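Glycosyltransferase (Streptomyces viridochromogenes, PDB 2IUY) probably transfers a sugar from a nucleotide-activated donor as a retaining GT-B enzyme of family GT4, in the biosynthesis of the antibiotic avilamycin A. Local coordinates at residues C123-R128 and D138-I143; G169-H174 and G195-P200; L191-P196 and V214-E219. One frame throughout, in Å; residues are numbered along the deposited sequence.

Contact 1: residues C123-R128 and D138-I143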
loop_
_atom_site.group_PDB
_atom_site.type_symbol
_atom_site.label_atom_id
_atom_site.label_comp_id
_atom_site.label_asym_id
_atom_site.label_seq_id
_atom_site.Cartn_x
_atom_site.Cartn_y
_atom_site.Cartn_z
ATOM N N CYS A 123 -15.013 7.958 -6.557
ATOM C CA CYS A 123 -13.670 7.753 -5.990
ATOM C C CYS A 123 -13.672 7.608 -4.449
ATOM O O CYS A 123 -14.348 8.360 -3.755
ATOM C CB CYS A 123 -12.700 8.893 -6.379
ATOM S SG CYS A 123 -10.903 8.404 -6.341
ATOM N N THR A 124 -12.872 6.666 -3.939
ATOM C CA THR A 124 -12.593 6.537 -2.498
ATOM C C THR A 124 -11.117 6.847 -2.247
ATOM O O THR A 124 -10.275 6.674 -3.140
ATOM C CB THR A 124 -12.857 5.077 -1.937
ATOM O OG1 THR A 124 -11.838 4.196 -2.426
ATOM C CG2 THR A 124 -14.222 4.537 -2.341
ATOM N N TYR A 125 -10.794 7.249 -1.020
ATOM C CA TYR A 125 -9.435 7.635 -0.668
ATOM C C TYR A 125 -8.946 6.791 0.491
ATOM O O TYR A 125 -9.748 6.385 1.331
ATOM C CB TYR A 125 -9.396 9.149 -0.355
ATOM C CG TYR A 125 -9.872 9.954 -1.561
ATOM C CD1 TYR A 125 -8.968 10.422 -2.510
ATOM C CD2 TYR A 125 -11.226 10.226 -1.765
ATOM C CE1 TYR A 125 -9.381 11.141 -3.632
ATOM C CE2 TYR A 125 -11.661 10.939 -2.911
ATOM C CZ TYR A 125 -10.744 11.389 -3.823
ATOM O OH TYR A 125 -11.160 12.114 -4.947
ATOM N N SER A 126 -7.640 6.494 0.544
ATOM C CA SER A 126 -7.162 5.649 1.664
ATOM C C SER A 126 -6.971 6.440 2.960
ATOM O O SER A 126 -6.827 5.845 4.043
ATOM C CB SER A 126 -5.910 4.818 1.317
ATOM O OG SER A 126 -5.061 5.530 0.455
ATOM N N SER A 127 -6.973 7.770 2.866
ATOM C CA SER A 127 -6.858 8.593 4.068
ATOM C C SER A 127 -7.603 9.922 3.930
ATOM O O SER A 127 -7.873 10.378 2.834
ATOM C CB SER A 127 -5.384 8.802 4.446
ATOM O OG SER A 127 -4.698 9.619 3.497
ATOM N N ARG A 128 -7.963 10.525 5.057
ATOM C CA ARG A 128 -8.470 11.919 5.066
ATOM C C ARG A 128 -7.480 12.932 4.461
ATOM O O ARG A 128 -7.901 13.812 3.757
ATOM C CB ARG A 128 -8.804 12.383 6.497
ATOM C CG ARG A 128 -10.042 11.717 7.122
ATOM C CD ARG A 128 -10.331 12.289 8.576
ATOM N NE ARG A 128 -9.623 11.567 9.653
ATOM C CZ ARG A 128 -8.570 12.024 10.357
ATOM N NH1 ARG A 128 -8.014 13.229 10.110
ATOM N NH2 ARG A 128 -8.048 11.261 11.321
ATOM N N ASP A 138 -16.610 15.874 0.918
ATOM C CA ASP A 138 -16.828 15.268 2.222
ATOM C C ASP A 138 -17.650 13.988 2.193
ATOM O O ASP A 138 -17.584 13.190 3.136
ATOM C CB ASP A 138 -17.487 16.242 3.196
ATOM C CG ASP A 138 -16.530 17.283 3.727
ATOM O OD1 ASP A 138 -15.323 17.273 3.408
ATOM O OD2 ASP A 138 -17.000 18.125 4.479
ATOM N N ASP A 139 -18.411 13.799 1.124
ATOM C CA ASP A 139 -19.175 12.580 0.935
ATOM C C ASP A 139 -18.403 11.426 0.223
ATOM O O ASP A 139 -18.959 10.332 0.054
ATOM C CB ASP A 139 -20.538 12.891 0.250
ATOM C CG ASP A 139 -21.685 12.101 0.877
ATOM O OD1 ASP A 139 -21.525 11.736 2.051
ATOM O OD2 ASP A 139 -22.707 11.809 0.215
ATOM N N ALA A 140 -17.140 11.676 -0.178
ATOM C CA ALA A 140 -16.248 10.579 -0.658
ATOM C C ALA A 140 -15.733 9.700 0.494
ATOM O O ALA A 140 -15.177 10.197 1.462
ATOM C CB ALA A 140 -15.072 11.122 -1.501
ATOM N N PRO A 141 -15.925 8.385 0.386
ATOM C CA PRO A 141 -15.491 7.497 1.462
ATOM C C PRO A 141 -13.976 7.473 1.608
ATOM O O PRO A 141 -13.233 7.602 0.626
ATOM C CB PRO A 141 -15.974 6.098 1.006
ATOM C CG PRO A 141 -16.963 6.355 -0.083
ATOM C CD PRO A 141 -16.568 7.645 -0.723
ATOM N N VAL A 142 -13.551 7.339 2.855
ATOM C CA VAL A 142 -12.184 7.129 3.185
ATOM C C VAL A 142 -12.104 5.708 3.729
ATOM O O VAL A 142 -12.784 5.357 4.712
ATOM C CB VAL A 142 -11.675 8.181 4.189
ATOM C CG1 VAL A 142 -10.354 7.753 4.742
ATOM C CG2 VAL A 142 -11.538 9.538 3.505
ATOM N N ILE A 143 -11.329 4.873 3.038
ATOM C CA ILE A 143 -11.247 3.476 3.401
ATOM C C ILE A 143 -9.783 3.102 3.304
ATOM O O ILE A 143 -9.238 3.119 2.222
ATOM C CB ILE A 143 -12.152 2.522 2.500
ATOM C CG1 ILE A 143 -13.645 2.881 2.560
ATOM C CG2 ILE A 143 -11.996 1.104 2.957
ATOM C CD1 ILE A 143 -14.501 2.086 1.535
HETATM O O HOH W 1 -9.764 3.797 -0.699
#

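Contact 2: residues G169-H174 and G195-P200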
loop_
_atom_site.group_PDB
_atom_site.type_symbol
_atom_site.label_atom_id
_atom_site.label_comp_id
_atom_site.label_asym_id
_atom_site.label_seq_id
_atom_site.Cartn_x
_atom_site.Cartn_y
_atom_site.Cartn_z
ATOM N N GLY A 169 10.617 0.149 0.615
ATOM C CA GLY A 169 9.969 0.885 -0.453
ATOM C C GLY A 169 11.020 1.358 -1.460
ATOM O O GLY A 169 12.187 0.966 -1.394
ATOM N N ARG A 170 10.614 2.220 -2.374
ATOM C CA ARG A 170 11.579 2.812 -3.318
ATOM C C ARG A 170 12.514 3.783 -2.589
ATOM O O ARG A 170 12.071 4.591 -1.777
ATOM C CB ARG A 170 10.861 3.500 -4.475
ATOM C CG ARG A 170 10.346 2.507 -5.554
ATOM C CD ARG A 170 9.681 3.304 -6.730
ATOM N NE ARG A 170 8.725 4.225 -6.113
ATOM C CZ ARG A 170 8.932 5.526 -5.898
ATOM N NH1 ARG A 170 10.047 6.131 -6.350
ATOM N NH2 ARG A 170 7.976 6.223 -5.266
ATOM N N VAL A 171 13.808 3.665 -2.860
ATOM C CA VAL A 171 14.802 4.538 -2.237
ATOM C C VAL A 171 14.798 5.846 -3.029
ATOM O O VAL A 171 15.561 6.007 -3.979
ATOM C CB VAL A 171 16.208 3.864 -2.223
ATOM C CG1 VAL A 171 17.296 4.820 -1.633
ATOM C CG2 VAL A 171 16.158 2.460 -1.481
ATOM N N SER A 172 13.890 6.744 -2.643
ATOM C CA SER A 172 13.612 8.022 -3.315
ATOM C C SER A 172 13.417 9.051 -2.250
ATOM O O SER A 172 13.030 8.695 -1.164
ATOM C CB SER A 172 12.297 7.973 -4.056
ATOM O OG SER A 172 12.422 7.105 -5.153
ATOM N N PRO A 173 13.736 10.325 -2.545
ATOM C CA PRO A 173 13.710 11.380 -1.532
ATOM C C PRO A 173 12.356 11.589 -0.821
ATOM O O PRO A 173 12.333 11.755 0.409
ATOM C CB PRO A 173 14.128 12.637 -2.327
ATOM C CG PRO A 173 15.069 12.131 -3.343
ATOM C CD PRO A 173 14.310 10.832 -3.814
ATOM N N HIS A 174 11.245 11.578 -1.568
ATOM C CA HIS A 174 9.944 11.780 -0.946
ATOM C C HIS A 174 9.538 10.600 -0.012
ATOM O O HIS A 174 8.613 10.762 0.828
ATOM C CB HIS A 174 8.858 12.018 -2.011
ATOM C CG HIS A 174 8.631 10.833 -2.898
ATOM N ND1 HIS A 174 9.488 10.507 -3.925
ATOM C CD2 HIS A 174 7.676 9.878 -2.893
ATOM C CE1 HIS A 174 9.061 9.413 -4.533
ATOM N NE2 HIS A 174 7.969 9.003 -3.916
ATOM N N GLY A 195 14.282 -2.342 -1.076
ATOM C CA GLY A 195 13.445 -1.906 -2.178
ATOM C C GLY A 195 14.348 -1.418 -3.294
ATOM O O GLY A 195 15.584 -1.375 -3.115
ATOM N N PRO A 196 13.738 -1.050 -4.449
ATOM C CA PRO A 196 14.514 -0.589 -5.576
ATOM C C PRO A 196 15.184 0.764 -5.298
ATOM O O PRO A 196 14.538 1.715 -4.878
ATOM C CB PRO A 196 13.493 -0.504 -6.715
ATOM C CG PRO A 196 12.186 -0.359 -6.071
ATOM C CD PRO A 196 12.287 -1.058 -4.735
ATOM N N ALA A 197 16.491 0.809 -5.522
ATOM C CA ALA A 197 17.295 2.018 -5.316
ATOM C C ALA A 197 17.782 2.403 -6.698
ATOM O O ALA A 197 18.902 2.067 -7.080
ATOM C CB ALA A 197 18.492 1.737 -4.393
ATOM N N TRP A 198 16.926 3.077 -7.443
ATOM C CA TRP A 198 17.204 3.394 -8.837
ATOM C C TRP A 198 17.756 4.824 -9.039
ATOM O O TRP A 198 18.122 5.178 -10.167
ATOM C CB TRP A 198 15.909 3.249 -9.651
ATOM C CG TRP A 198 15.356 1.820 -9.736
ATOM C CD1 TRP A 198 15.937 0.680 -9.247
ATOM C CD2 TRP A 198 14.159 1.408 -10.414
ATOM N NE1 TRP A 198 15.162 -0.412 -9.564
ATOM C CE2 TRP A 198 14.062 0.002 -10.274
ATOM C CE3 TRP A 198 13.150 2.093 -11.111
ATOM C CZ2 TRP A 198 12.981 -0.745 -10.790
ATOM C CZ3 TRP A 198 12.075 1.344 -11.657
ATOM C CH2 TRP A 198 12.007 -0.064 -11.483
ATOM N N GLU A 199 17.778 5.635 -7.973
ATOM C CA GLU A 199 18.222 7.038 -8.038
ATOM C C GLU A 199 19.618 7.120 -7.463
ATOM O O GLU A 199 19.765 7.176 -6.247
ATOM C CB GLU A 199 17.252 7.940 -7.288
ATOM C CG GLU A 199 15.892 7.869 -7.963
ATOM C CD GLU A 199 14.782 8.648 -7.286
ATOM O OE1 GLU A 199 14.995 9.783 -6.793
ATOM O OE2 GLU A 199 13.661 8.100 -7.299
ATOM N N PRO A 200 20.647 7.071 -8.348
ATOM C CA PRO A 200 22.040 6.784 -7.961
ATOM C C PRO A 200 22.643 7.883 -7.118
ATOM O O PRO A 200 23.322 7.552 -6.146
ATOM C CB PRO A 200 22.801 6.695 -9.299
ATOM C CG PRO A 200 21.749 6.673 -10.370
ATOM C CD PRO A 200 20.523 7.327 -9.799
HETATM O O HOH W 2 18.054 5.265 -5.151
HETATM O O HOH W 3 14.495 4.464 -6.309
#

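Contact 3: residues L191-P196 and V214-E219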
loop_
_atom_site.group_PDB
_atom_site.type_symbol
_atom_site.label_atom_id
_atom_site.label_comp_id
_atom_site.label_asym_id
_atom_site.label_seq_id
_atom_site.Cartn_x
_atom_site.Cartn_y
_atom_site.Cartn_z
ATOM N N LEU A 191 20.049 -0.194 9.571
ATOM C CA LEU A 191 18.905 -0.006 8.733
ATOM C C LEU A 191 19.105 -0.828 7.453
ATOM O O LEU A 191 19.968 -0.516 6.612
ATOM C CB LEU A 191 18.723 1.470 8.380
ATOM C CG LEU A 191 17.552 1.764 7.426
ATOM C CD1 LEU A 191 16.230 1.627 8.149
ATOM C CD2 LEU A 191 17.706 3.164 6.819
ATOM N N VAL A 192 18.278 -1.869 7.322
ATOM C CA VAL A 192 18.095 -2.546 6.051
ATOM C C VAL A 192 17.238 -1.700 5.100
ATOM O O VAL A 192 16.129 -1.266 5.446
ATOM C CB VAL A 192 17.498 -3.948 6.276
ATOM C CG1 VAL A 192 17.224 -4.634 4.965
ATOM C CG2 VAL A 192 18.472 -4.767 7.095
ATOM N N LEU A 193 17.808 -1.408 3.938
ATOM C CA LEU A 193 17.129 -0.696 2.892
ATOM C C LEU A 193 16.681 -1.705 1.864
ATOM O O LEU A 193 17.472 -2.109 0.982
ATOM C CB LEU A 193 18.045 0.319 2.218
ATOM C CG LEU A 193 18.293 1.690 2.807
ATOM C CD1 LEU A 193 19.335 2.338 1.905
ATOM C CD2 LEU A 193 17.042 2.482 2.717
ATOM N N ALA A 194 15.423 -2.121 2.010
ATOM C CA ALA A 194 14.819 -3.127 1.161
ATOM C C ALA A 194 13.814 -2.542 0.141
ATOM O O ALA A 194 12.630 -2.332 0.438
ATOM C CB ALA A 194 14.156 -4.187 2.005
ATOM N N GLY A 195 14.282 -2.342 -1.076
ATOM C CA GLY A 195 13.445 -1.906 -2.178
ATOM C C GLY A 195 14.348 -1.418 -3.294
ATOM O O GLY A 195 15.584 -1.375 -3.115
ATOM N N PRO A 196 13.738 -1.050 -4.449
ATOM C CA PRO A 196 14.514 -0.589 -5.576
ATOM C C PRO A 196 15.184 0.764 -5.298
ATOM O O PRO A 196 14.538 1.715 -4.878
ATOM C CB PRO A 196 13.493 -0.504 -6.715
ATOM C CG PRO A 196 12.186 -0.359 -6.071
ATOM C CD PRO A 196 12.287 -1.058 -4.735
ATOM N N VAL A 214 23.490 1.909 6.998
ATOM C CA VAL A 214 22.603 1.318 6.035
ATOM C C VAL A 214 23.139 0.012 5.458
ATOM O O VAL A 214 24.358 -0.141 5.246
ATOM C CB VAL A 214 22.164 2.317 4.922
ATOM C CG1 VAL A 214 21.622 3.588 5.577
ATOM C CG2 VAL A 214 23.326 2.626 3.930
ATOM N N GLU A 215 22.224 -0.948 5.263
ATOM C CA GLU A 215 22.526 -2.131 4.479
ATOM C C GLU A 215 21.505 -2.206 3.360
ATOM O O GLU A 215 20.384 -2.687 3.575
ATOM C CB GLU A 215 22.513 -3.421 5.324
ATOM C CG GLU A 215 23.290 -3.306 6.640
ATOM C CD GLU A 215 22.980 -4.428 7.650
ATOM O OE1 GLU A 215 22.422 -5.490 7.233
ATOM O OE2 GLU A 215 23.304 -4.231 8.858
ATOM N N PRO A 216 21.898 -1.733 2.166
ATOM C CA PRO A 216 21.009 -1.732 0.997
ATOM C C PRO A 216 21.009 -3.108 0.360
ATOM O O PRO A 216 22.084 -3.606 -0.007
ATOM C CB PRO A 216 21.668 -0.707 0.061
ATOM C CG PRO A 216 22.864 -0.107 0.828
ATOM C CD PRO A 216 23.217 -1.130 1.843
ATOM N N ILE A 217 19.838 -3.713 0.221
ATOM C CA ILE A 217 19.744 -5.088 -0.278
ATOM C C ILE A 217 19.020 -5.170 -1.614
ATOM O O ILE A 217 18.991 -6.205 -2.256
ATOM C CB ILE A 217 19.156 -6.044 0.799
ATOM C CG1 ILE A 217 17.785 -5.579 1.294
ATOM C CG2 ILE A 217 20.058 -6.088 2.019
ATOM C CD1 ILE A 217 16.936 -6.741 1.776
ATOM N N GLY A 218 18.481 -4.036 -2.049
ATOM C CA GLY A 218 17.775 -3.953 -3.306
ATOM C C GLY A 218 16.355 -4.487 -3.171
ATOM O O GLY A 218 15.883 -4.763 -2.058
ATOM N N GLU A 219 15.687 -4.622 -4.321
ATOM C CA GLU A 219 14.286 -5.026 -4.376
ATOM C C GLU A 219 14.137 -6.372 -3.670
ATOM O O GLU A 219 14.957 -7.267 -3.847
ATOM C CB GLU A 219 13.816 -5.096 -5.838
ATOM C CG GLU A 219 12.290 -5.226 -6.056
ATOM C CD GLU A 219 11.911 -5.280 -7.520
ATOM O OE1 GLU A 219 12.620 -4.684 -8.383
ATOM O OE2 GLU A 219 10.885 -5.907 -7.812
HETATM O O HOH W 4 18.013 -0.961 -1.561
#

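Contact 1: residues C123-R128 and D138-I143
Two main-chain hydrogen bonds join residues 123-128 to 138-143, and both belong to Tyr125. Its N donates to Pro141 O at 3.0 Å, lying in the plane of that carbonyl. Its O accepts from Ile143 N at 2.8 Å, nearly along the C=O axis (166°). Proline suits the first position because its backbone takes part there as an acceptor and no N-H is needed. Weaker CA-H...O contacts fill in the pairing, the straightest from Ser126 CA to Ile143 O (3.3 Å, 171° at the hydrogen).

With bonds to residues on either side of Val142, Tyr125 makes a single bridge in which the two chains run the same way. Strand 123-125 lies at one edge of the N-terminal parallel sheet of this GT-B fold. Its inner side bonds to strand 106-111, so the segment around Val142 adds a short rim to that sheet.

One water extends the polar contact. It lies 2.7 Å from Thr124 OG1 and donates to Ile143 O at 3.0 Å. A chi1 of 72° sets OG1 between the backbone N and the carbonyl carbon, where it also hydrogen-bonds to Ser109 O of the neighbouring strand.

Apolar contacts are small and local. Thr124 CG2 crosses the Pro141 ring at about a right angle, 4.0 Å from its CG, so the branched threonine offers a methyl on one side and a hydroxyl on the other. The Ala140 methyl lies in the plane of the Tyr125 ring, at its edge, with CB 3.7 Å from CE2; a side chain this short fits against the rim of the ring. Val142 spreads both methyls over the backbone of Ser127, CG1 against its C at 3.6 Å. Beyond them, Ser127 OG caps helix 128-133 at Gln130 N and also bonds to Pro253 O.

Contact 2: residues G169-H174 and G195-P200
Val171, Glu199 and Pro196 bury the most surface where two loops meet at the C-terminal ends of strands 165-168 and 191-194, in the C-terminal Rossmann-like domain of the GT-B fold. Loops in this position line the nucleotide site in such domains, and Tyr29 and Lys175, both seen to bind UDP, lie close to Arg170.

Val171 is the centre of an inverse gamma turn. Its N donates almost straight (173°) to Pro196 O at 2.9 Å, in the carbonyl plane. Its CG2, anti to the carbonyl carbon, sits 3.8 Å from Ala197 CB, while the valine also packs on Tyr202 and Ile206 of helix 200-210. Val171 O receives hydrogens from two waters: one also donates to Pro196 O and accepts from Trp198 N, the other donates to Glu199 O and accepts from Glu199 N. The turn is thereby tied to the loop 195-200 through solvent as well as directly.

Pro196, which has no N-H to satisfy, presents its ring instead. Its CG touches Arg170 CG at 3.4 Å, the two side chains crossing obliquely, and its CB lies over one face of the Trp198 ring, toward the rim. The Arg170 chain bends at chi3 (-51°), and beyond the bend NE bonds to Tyr29 OH and NH2 donates to His174 NE2 at 3.1 Å, close to both planes. These bonds fix the guanidinium's rotation.

Glu199, at the N-cap position of helix 200-210, extends beyond CG (chi2 176°) to the other loop. The nearby Arg170 charge, NH1 being 4.2 Å from Glu199 OE2, may help keep the carboxylate ionised. Ser172 OG donates to Glu199 OE2 at 2.7 Å from above the carboxylate plane, and Glu199 OE1 meets Pro173 CD tip to tip at 3.2 Å.

Contact 3: residues L191-P196 and V214-E219
Strands 191-194 and 214-216 run parallel, 25° apart in direction, as the two strands of a beta-alpha-beta unit whose helix is 200-210. Three backbone hydrogen bonds alternate between them: Glu215 N to Leu191 O at 2.7 Å, Leu193 N to Glu215 O at 2.9 Å and Ile217 N to Leu193 O at 3.0 Å. Pro216, which lacks an N-H, takes a place in the register where none is used.

Leu193 shows how the side chains follow this pairing. Its CB lies 3.8 Å from Pro216 CA, just over the neighbouring backbone. A chi1 of -82° carries CG anti to the carbonyl carbon, and there the chain forks. CD1, anti to CA (chi2 176°), reaches obliquely across to Val214 CB at 4.1 Å and to Pro216 CB at 4.3 Å; CD2 turns instead toward the methyl CG2 of Val171. The branched leucine thus covers two neighbours on one strand and a third on a separate loop.

The side chain of Ile217 bends, with CG1 between its backbone N and carbonyl carbon, so that CG1 and CD1 lie against Val192 CG1, both at 3.8 Å, with CD1 also on the Ala194 methyl. One water donates to Leu193 O and Gly195 O and accepts from Gly218 N. Gly218 has a positive phi, a backbone shape glycine adopts easily. Glu219 bonds through OE2 to Tyr29 N, linking this loop to a UDP-binding residue.

Strand 214-216 is an edge strand of its sheet, and strand 191-194 lies between it and strand 165-168. The face bearing Leu191, Leu193, Val214 and Pro216 is covered by helices 177-187 and 200-210.

From the N terminus, contact 1 comes first: it closes a short loop round helix 128-133 and borders the N-terminal sheet before the chain enters the second domain. Contacts 2 and 3 follow on the opposite side of the chain's centre, the centre of contact 2 about 28 Å from that of contact 1. Their loops follow one another and overlap at Gly195 and Pro196, which both share, neither lying within the other. Contact 2 spans helix 177-187 and joins the loops after strands 165-168 and 191-194; contact 3 spans helix 200-210 and pairs 191-194 with 214-216. A probable hydrogen bond from Gly169 N to Ala194 O, 3.2 Å, links the two contacts.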